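Local structure of cytolethal distending toxin protein C (Haemophilus ducreyi, 1SR4) at residues I20-L25 and Q29-D34; L59-T64 and L106-L111; C115-S118 and L124-E127. The protein forms, with the A and B subunits, a tripartite bacterial genotoxin, to which it probably contributes a ricin-like, carbohydrate-binding beta-trefoil. All coordinates share one frame; numbering follows the deposited sequence.

Contact 1: I20-L25 and Q29-D34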
loop_
_atom_site.group_PDB
_atom_site.type_symbol
_atom_site.label_atom_id
_atom_site.label_comp_id
_atom_site.label_asym_id
_atom_site.label_seq_id
_atom_site.Cartn_x
_atom_site.Cartn_y
_atom_site.Cartn_z
ATOM N N ILE C 20 -12.214 2.083 -7.445
ATOM C CA ILE C 20 -12.049 0.698 -7.006
ATOM C C ILE C 20 -13.167 -0.185 -7.551
ATOM O O ILE C 20 -14.144 0.307 -8.144
ATOM C CB ILE C 20 -12.184 0.567 -5.463
ATOM C CG1 ILE C 20 -13.639 0.883 -5.079
ATOM C CG2 ILE C 20 -11.220 1.522 -4.736
ATOM C CD1 ILE C 20 -14.029 0.548 -3.639
ATOM N N SER C 21 -13.002 -1.491 -7.363
ATOM C CA SER C 21 -14.062 -2.436 -7.651
ATOM C C SER C 21 -14.146 -3.109 -6.274
ATOM O O SER C 21 -13.124 -3.307 -5.616
ATOM C CB SER C 21 -13.710 -3.449 -8.740
ATOM O OG SER C 21 -14.132 -2.977 -10.018
ATOM N N LEU C 22 -15.359 -3.402 -5.828
ATOM C CA LEU C 22 -15.585 -4.025 -4.532
ATOM C C LEU C 22 -15.994 -5.463 -4.793
ATOM O O LEU C 22 -17.029 -5.701 -5.407
ATOM C CB LEU C 22 -16.706 -3.271 -3.810
ATOM C CG LEU C 22 -17.090 -3.663 -2.381
ATOM C CD1 LEU C 22 -15.886 -3.564 -1.449
ATOM C CD2 LEU C 22 -18.200 -2.716 -1.908
ATOM N N ARG C 23 -15.189 -6.414 -4.321
ATOM C CA ARG C 23 -15.460 -7.824 -4.548
ATOM C C ARG C 23 -15.576 -8.665 -3.277
ATOM O O ARG C 23 -14.812 -8.497 -2.337
ATOM C CB ARG C 23 -14.348 -8.458 -5.406
ATOM C CG ARG C 23 -14.185 -7.915 -6.818
ATOM C CD ARG C 23 -13.003 -8.588 -7.495
ATOM N NE ARG C 23 -12.718 -8.064 -8.826
ATOM C CZ ARG C 23 -13.068 -8.660 -9.967
ATOM N NH1 ARG C 23 -13.725 -9.817 -9.948
ATOM N NH2 ARG C 23 -12.752 -8.099 -11.133
ATOM N N SER C 24 -16.523 -9.586 -3.273
ATOM C CA SER C 24 -16.668 -10.507 -2.149
ATOM C C SER C 24 -15.484 -11.457 -2.291
ATOM O O SER C 24 -15.205 -11.921 -3.397
ATOM C CB SER C 24 -17.953 -11.325 -2.293
ATOM O OG SER C 24 -17.874 -12.509 -1.512
ATOM N N LEU C 25 -14.789 -11.762 -1.205
ATOM C CA LEU C 25 -13.668 -12.681 -1.332
ATOM C C LEU C 25 -14.151 -14.113 -1.463
ATOM O O LEU C 25 -13.379 -15.010 -1.801
ATOM C CB LEU C 25 -12.713 -12.560 -0.149
ATOM C CG LEU C 25 -11.997 -11.210 -0.092
ATOM C CD1 LEU C 25 -10.801 -11.340 0.852
ATOM C CD2 LEU C 25 -11.524 -10.800 -1.497
ATOM N N GLN C 29 -17.083 -11.870 -7.121
ATOM C CA GLN C 29 -17.876 -11.039 -8.033
ATOM C C GLN C 29 -17.865 -9.569 -7.608
ATOM O O GLN C 29 -18.005 -9.253 -6.434
ATOM C CB GLN C 29 -19.333 -11.514 -8.066
ATOM C CG GLN C 29 -19.525 -12.942 -8.556
ATOM C CD GLN C 29 -20.984 -13.344 -8.566
ATOM O OE1 GLN C 29 -21.692 -13.193 -7.568
ATOM N NE2 GLN C 29 -21.444 -13.868 -9.694
ATOM N N PRO C 30 -17.677 -8.648 -8.558
ATOM C CA PRO C 30 -17.686 -7.246 -8.130
ATOM C C PRO C 30 -19.133 -6.779 -7.902
ATOM O O PRO C 30 -20.055 -7.225 -8.600
ATOM C CB PRO C 30 -17.025 -6.521 -9.302
ATOM C CG PRO C 30 -17.385 -7.375 -10.481
ATOM C CD PRO C 30 -17.264 -8.788 -9.967
ATOM N N VAL C 31 -19.332 -5.919 -6.906
ATOM C CA VAL C 31 -20.658 -5.378 -6.624
ATOM C C VAL C 31 -20.875 -4.403 -7.773
ATOM O O VAL C 31 -19.986 -3.604 -8.086
ATOM C CB VAL C 31 -20.683 -4.632 -5.270
ATOM C CG1 VAL C 31 -22.050 -4.016 -5.028
ATOM C CG2 VAL C 31 -20.342 -5.620 -4.131
ATOM N N LYS C 32 -22.029 -4.485 -8.426
ATOM C CA LYS C 32 -22.303 -3.621 -9.570
ATOM C C LYS C 32 -23.333 -2.533 -9.311
ATOM O O LYS C 32 -24.128 -2.622 -8.373
ATOM C CB LYS C 32 -22.785 -4.463 -10.754
ATOM C CG LYS C 32 -21.716 -5.337 -11.415
ATOM C CD LYS C 32 -22.328 -6.020 -12.637
ATOM C CE LYS C 32 -21.286 -6.670 -13.539
ATOM N NZ LYS C 32 -21.925 -7.166 -14.801
ATOM N N ASN C 33 -23.297 -1.486 -10.135
ATOM C CA ASN C 33 -24.282 -0.427 -10.016
ATOM C C ASN C 33 -25.150 -0.539 -11.267
ATOM O O ASN C 33 -24.771 -1.176 -12.243
ATOM C CB ASN C 33 -23.631 0.964 -9.882
ATOM C CG ASN C 33 -22.850 1.389 -11.114
ATOM O OD1 ASN C 33 -23.425 1.679 -12.160
ATOM N ND2 ASN C 33 -21.528 1.441 -10.986
ATOM N N ASP C 34 -26.316 0.079 -11.222
ATOM C CA ASP C 34 -27.277 0.032 -12.316
ATOM C C ASP C 34 -27.211 1.255 -13.223
ATOM O O ASP C 34 -28.004 1.391 -14.150
ATOM C CB ASP C 34 -28.678 -0.090 -11.711
ATOM C CG ASP C 34 -28.797 0.632 -10.360
ATOM O OD1 ASP C 34 -28.145 0.201 -9.372
ATOM O OD2 ASP C 34 -29.539 1.635 -10.288
HETATM O O HOH W 1 -17.211 -3.457 -7.817
#
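Arg23 and Pro30 form a single backbone bridge, CA to CA 4.3 Å, where the chain turns back after strand 19-24 and runs briefly alongside it. One direct hydrogen bond holds the two backbones together: Val31 N donates to Leu22 O at 2.8 Å. Pro30 CA adds a CA-H...O contact of 3.2 Å to the same Leu22 O. Further along, water 1 accepts from Leu22 N and donates to Val31 O, bridging the two backbones; Val31 O is also bonded by Trp46 NE1. This return lies at the end of the first strand of the beta-trefoil, the fold of the family, in the connection to strand 46-50. Side chains run in pairs. Arg23 extends beside the proline, its CG 3.8 Å from Pro30 CA, and the extended chain lays one guanidinium face over Pro30 CD, with NH1 3.7 Å from that carbon. NH1 bonds Ala28 O, while NH2 bonds Gln66 O of the neighbouring CdtA subunit. Alongside, and pointing the same way as the leucine, Val31 places CG2 4.2 Å from Leu22 CG.

Contact 2: L59-T64 and L106-L111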
loop_
_atom_site.group_PDB
_atom_site.type_symbol
_atom_site.label_atom_id
_atom_site.label_comp_id
_atom_site.label_asym_id
_atom_site.label_seq_id
_atom_site.Cartn_x
_atom_site.Cartn_y
_atom_site.Cartn_z
ATOM N N LEU C 59 -21.841 3.463 16.839
ATOM C CA LEU C 59 -21.578 2.106 16.368
ATOM C C LEU C 59 -20.412 2.006 15.382
ATOM O O LEU C 59 -20.255 0.985 14.711
ATOM C CB LEU C 59 -22.847 1.536 15.722
ATOM C CG LEU C 59 -24.081 1.545 16.641
ATOM C CD1 LEU C 59 -25.305 1.025 15.895
ATOM C CD2 LEU C 59 -23.801 0.689 17.873
ATOM N N ARG C 60 -19.587 3.049 15.303
ATOM C CA ARG C 60 -18.473 3.037 14.352
ATOM C C ARG C 60 -17.477 1.917 14.638
ATOM O O ARG C 60 -16.792 1.443 13.739
ATOM C CB ARG C 60 -17.770 4.399 14.305
ATOM C CG ARG C 60 -16.653 4.490 13.250
ATOM C CD ARG C 60 -16.297 5.942 12.966
ATOM N NE ARG C 60 -15.726 6.622 14.129
ATOM C CZ ARG C 60 -14.498 6.400 14.580
ATOM N NH1 ARG C 60 -13.722 5.508 13.966
ATOM N NH2 ARG C 60 -14.032 7.083 15.626
ATOM N N ASP C 61 -17.375 1.514 15.894
ATOM C CA ASP C 61 -16.522 0.381 16.229
ATOM C C ASP C 61 -15.101 0.563 15.685
ATOM O O ASP C 61 -14.465 -0.396 15.233
ATOM C CB ASP C 61 -17.191 -0.877 15.641
ATOM C CG ASP C 61 -16.659 -2.187 16.222
ATOM O OD1 ASP C 61 -16.048 -2.169 17.306
ATOM O OD2 ASP C 61 -16.881 -3.250 15.593
ATOM N N GLY C 62 -14.608 1.798 15.726
ATOM C CA GLY C 62 -13.261 2.071 15.254
ATOM C C GLY C 62 -12.975 1.899 13.765
ATOM O O GLY C 62 -11.816 1.916 13.362
ATOM N N GLY C 63 -14.007 1.738 12.942
ATOM C CA GLY C 63 -13.778 1.601 11.512
ATOM C C GLY C 63 -13.771 2.961 10.823
ATOM O O GLY C 63 -13.767 3.998 11.498
ATOM N N THR C 64 -13.771 2.956 9.492
ATOM C CA THR C 64 -13.758 4.196 8.710
ATOM C C THR C 64 -15.057 4.336 7.923
ATOM O O THR C 64 -15.394 3.476 7.114
ATOM C CB THR C 64 -12.589 4.200 7.703
ATOM O OG1 THR C 64 -11.352 4.080 8.415
ATOM C CG2 THR C 64 -12.604 5.486 6.862
ATOM N N LEU C 106 -14.079 -6.059 6.496
ATOM C CA LEU C 106 -15.431 -6.431 6.872
ATOM C C LEU C 106 -16.105 -5.094 6.565
ATOM O O LEU C 106 -15.459 -4.045 6.638
ATOM C CB LEU C 106 -15.552 -6.719 8.371
ATOM C CG LEU C 106 -15.592 -8.182 8.803
ATOM C CD1 LEU C 106 -14.235 -8.790 8.553
ATOM C CD2 LEU C 106 -15.973 -8.296 10.292
ATOM N N ILE C 107 -17.377 -5.102 6.201
ATOM C CA ILE C 107 -18.052 -3.840 5.932
ATOM C C ILE C 107 -19.379 -3.798 6.669
ATOM O O ILE C 107 -20.219 -4.686 6.489
ATOM C CB ILE C 107 -18.340 -3.630 4.428
ATOM C CG1 ILE C 107 -17.034 -3.682 3.627
ATOM C CG2 ILE C 107 -19.026 -2.266 4.227
ATOM C CD1 ILE C 107 -17.223 -3.533 2.113
ATOM N N LYS C 108 -19.565 -2.784 7.510
ATOM C CA LYS C 108 -20.824 -2.654 8.230
ATOM C C LYS C 108 -21.561 -1.422 7.741
ATOM O O LYS C 108 -20.959 -0.542 7.112
ATOM C CB LYS C 108 -20.571 -2.527 9.744
ATOM C CG LYS C 108 -19.810 -3.703 10.328
ATOM C CD LYS C 108 -20.142 -3.930 11.790
ATOM C CE LYS C 108 -19.223 -3.169 12.712
ATOM N NZ LYS C 108 -19.528 -3.499 14.142
ATOM N N ASP C 109 -22.872 -1.370 7.994
ATOM C CA ASP C 109 -23.634 -0.180 7.640
ATOM C C ASP C 109 -23.458 0.721 8.872
ATOM O O ASP C 109 -23.317 0.232 10.005
ATOM C CB ASP C 109 -25.116 -0.506 7.373
ATOM C CG ASP C 109 -25.856 -0.980 8.612
ATOM O OD1 ASP C 109 -25.450 -2.007 9.206
ATOM O OD2 ASP C 109 -26.851 -0.319 8.990
ATOM N N ALA C 110 -23.420 2.029 8.654
ATOM C CA ALA C 110 -23.220 2.965 9.745
ATOM C C ALA C 110 -24.408 3.073 10.676
ATOM O O ALA C 110 -24.237 3.256 11.876
ATOM C CB ALA C 110 -22.871 4.351 9.191
ATOM N N LEU C 111 -25.609 2.960 10.130
ATOM C CA LEU C 111 -26.816 3.101 10.936
ATOM C C LEU C 111 -27.090 1.982 11.942
ATOM O O LEU C 111 -27.321 2.257 13.119
ATOM C CB LEU C 111 -28.047 3.250 10.038
ATOM C CG LEU C 111 -29.359 3.445 10.816
ATOM C CD1 LEU C 111 -29.395 4.860 11.398
ATOM C CD2 LEU C 111 -30.543 3.242 9.911
HETATM O O HOH W 2 -21.177 0.574 11.895
HETATM O O HOH W 3 -20.912 -1.429 15.342
#
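The loop carrying Leu59 and Asp61 passes the end of strand 105-109 with no direct backbone hydrogen bond between them; water 2 links Leu59 O to Asp109 O instead. The loop contains a type I' beta turn, Arg60 to Gly63, closed by Gly63 N to Arg60 O, and it leads into strand 64-69 of the beta-trefoil. Asp61 and Gly62 occupy its two central positions, both with positive phi. From there Asp61 reaches Lys108 in a salt bridge, OD2 to NZ 3.0 Å. The two side chains meet at about a right angle, and the ammonium comes to the anti side of OD2, 32° out of the carboxylate plane. A bend at chi3 (-90°) in the lysine turns its end toward the turn. The carboxylate has further partners: OD1 bonds Ser132 OG and OD2 also takes Val133 N, which together fix its rotation. Water 3 accepts from Lys108 NZ at 2.8 Å and donates to Leu59 O, giving the ammonium a second partner. Beyond the waters Leu59 CD1 packs against Leu111 O at 3.6 Å. Within the turn the Arg60 guanidinium meets Gly63 O at its edge, NH1 to O 2.9 Å, with the oxygen only 8° out of the guanidinium plane.

Contact 3: C115-S118 and L124-E127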
loop_
_atom_site.group_PDB
_atom_site.type_symbol
_atom_site.label_atom_id
_atom_site.label_comp_id
_atom_site.label_asym_id
_atom_site.label_seq_id
_atom_site.Cartn_x
_atom_site.Cartn_y
_atom_site.Cartn_z
ATOM N N CYS C 115 -23.403 -6.330 9.394
ATOM C CA CYS C 115 -22.317 -6.653 8.458
ATOM C C CYS C 115 -22.837 -7.053 7.076
ATOM O O CYS C 115 -23.847 -7.734 6.957
ATOM C CB CYS C 115 -21.485 -7.832 8.985
ATOM S SG CYS C 115 -20.451 -7.577 10.464
ATOM N N ILE C 116 -22.131 -6.647 6.025
ATOM C CA ILE C 116 -22.516 -7.024 4.672
ATOM C C ILE C 116 -21.861 -8.373 4.412
ATOM O O ILE C 116 -20.654 -8.527 4.589
ATOM C CB ILE C 116 -21.976 -6.020 3.621
ATOM C CG1 ILE C 116 -22.609 -4.646 3.847
ATOM C CG2 ILE C 116 -22.249 -6.545 2.202
ATOM C CD1 ILE C 116 -22.207 -3.607 2.792
ATOM N N THR C 117 -22.644 -9.351 3.984
ATOM C CA THR C 117 -22.095 -10.680 3.721
ATOM C C THR C 117 -22.550 -11.189 2.359
ATOM O O THR C 117 -23.525 -10.689 1.787
ATOM C CB THR C 117 -22.576 -11.714 4.772
ATOM O OG1 THR C 117 -24.005 -11.826 4.705
ATOM C CG2 THR C 117 -22.163 -11.299 6.170
ATOM N N SER C 118 -21.820 -12.165 1.833
ATOM C CA SER C 118 -22.179 -12.795 0.569
ATOM C C SER C 118 -21.737 -14.254 0.690
ATOM O O SER C 118 -20.543 -14.542 0.655
ATOM C CB SER C 118 -21.467 -12.133 -0.603
ATOM O OG SER C 118 -21.889 -12.727 -1.820
ATOM N N LEU C 124 -26.365 -11.087 -1.468
ATOM C CA LEU C 124 -25.787 -9.926 -0.817
ATOM C C LEU C 124 -26.770 -9.427 0.215
ATOM O O LEU C 124 -27.852 -8.969 -0.128
ATOM C CB LEU C 124 -25.511 -8.822 -1.842
ATOM C CG LEU C 124 -24.668 -7.629 -1.379
ATOM C CD1 LEU C 124 -23.260 -8.106 -1.064
ATOM C CD2 LEU C 124 -24.610 -6.558 -2.467
ATOM N N LYS C 125 -26.402 -9.520 1.485
ATOM C CA LYS C 125 -27.296 -9.053 2.521
ATOM C C LYS C 125 -26.568 -8.370 3.655
ATOM O O LYS C 125 -25.346 -8.458 3.770
ATOM C CB LYS C 125 -28.146 -10.205 3.050
ATOM C CG LYS C 125 -27.400 -11.499 3.244
ATOM C CD LYS C 125 -28.378 -12.674 3.356
ATOM C CE LYS C 125 -29.250 -12.792 2.107
ATOM N NZ LYS C 125 -30.214 -13.934 2.171
ATOM N N LEU C 126 -27.352 -7.677 4.470
ATOM C CA LEU C 126 -26.865 -6.932 5.615
ATOM C C LEU C 126 -27.451 -7.637 6.831
ATOM O O LEU C 126 -28.651 -7.523 7.105
ATOM C CB LEU C 126 -27.376 -5.500 5.510
ATOM C CG LEU C 126 -26.849 -4.400 6.420
ATOM C CD1 LEU C 126 -25.372 -4.169 6.172
ATOM C CD2 LEU C 126 -27.647 -3.134 6.138
ATOM N N GLU C 127 -26.617 -8.375 7.552
ATOM C CA GLU C 127 -27.104 -9.128 8.709
ATOM C C GLU C 127 -26.423 -8.826 10.035
ATOM O O GLU C 127 -25.278 -8.368 10.077
ATOM C CB GLU C 127 -26.982 -10.623 8.431
ATOM C CG GLU C 127 -25.583 -11.078 8.055
ATOM C CD GLU C 127 -25.503 -12.580 7.763
ATOM O OE1 GLU C 127 -25.804 -13.390 8.670
ATOM O OE2 GLU C 127 -25.132 -12.952 6.631
#
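A beta hairpin of the trefoil, strands 115-117 and 125-127, brings Cys115 opposite Glu127 and Thr117 opposite Lys125 as antiparallel hydrogen-bonded pairs, with Ile116 and Leu126 as the non-hydrogen-bonded pair between them. Four backbone bonds zip it: Cys115 and Glu127 exchange two of 2.9 Å between N and O, and Thr117 N bonds Lys125 O at 2.9 Å while Lys125 N returns to Thr117 O at 3.1 Å. On the face of Cys115, Thr117 and Glu127, the threonine hydroxyl OG1 donates to Glu127 OE2; at 2.5 Å the separation is unusually short and its exact value doubtful. The two side chains cross at about a right angle; Glu127 CG sits between its backbone N and carbonyl carbon (chi1 56°), and from there the extended chain carries the carboxylate diagonally over to Thr117. On the other face Ile116 divides its branches: CG1 lies 3.6 Å from Leu126 CD1, and CG2 lies 3.8 Å from Leu124 CD1. Phe77 packs on both Ile116 and Leu124, partly covering this apolar side. Cys115 SG is disulfide-bonded to Cys129, just past the second strand, securing the base of a two-stranded antiparallel hairpin in the ricin-type beta-trefoil.

The three contacts follow one another along the chain, all inside the beta-trefoil. Contacts 1 and 2 both reach the main antiparallel sheet, through strand 19-24 and the edge strand 105-109. Their centres lie about 19 Å apart on opposite sides of the chain's centre, yet they touch through Leu22 CD1 and Ile107 CD1 at 3.8 Å. Contact 3, its centre about 13 Å from the centre of each, is the separate hairpin. Strand 115-117 directly follows 105-109, and a probable hydrogen bond from Ile116 N to Ile107 O ties it to contact 2; Ser24 OG against Ser118 CB joins it to contact 1. Contacts 1 and 2 also carry bonds to the CdtA subunit, whereas no other subunit touches contact 3.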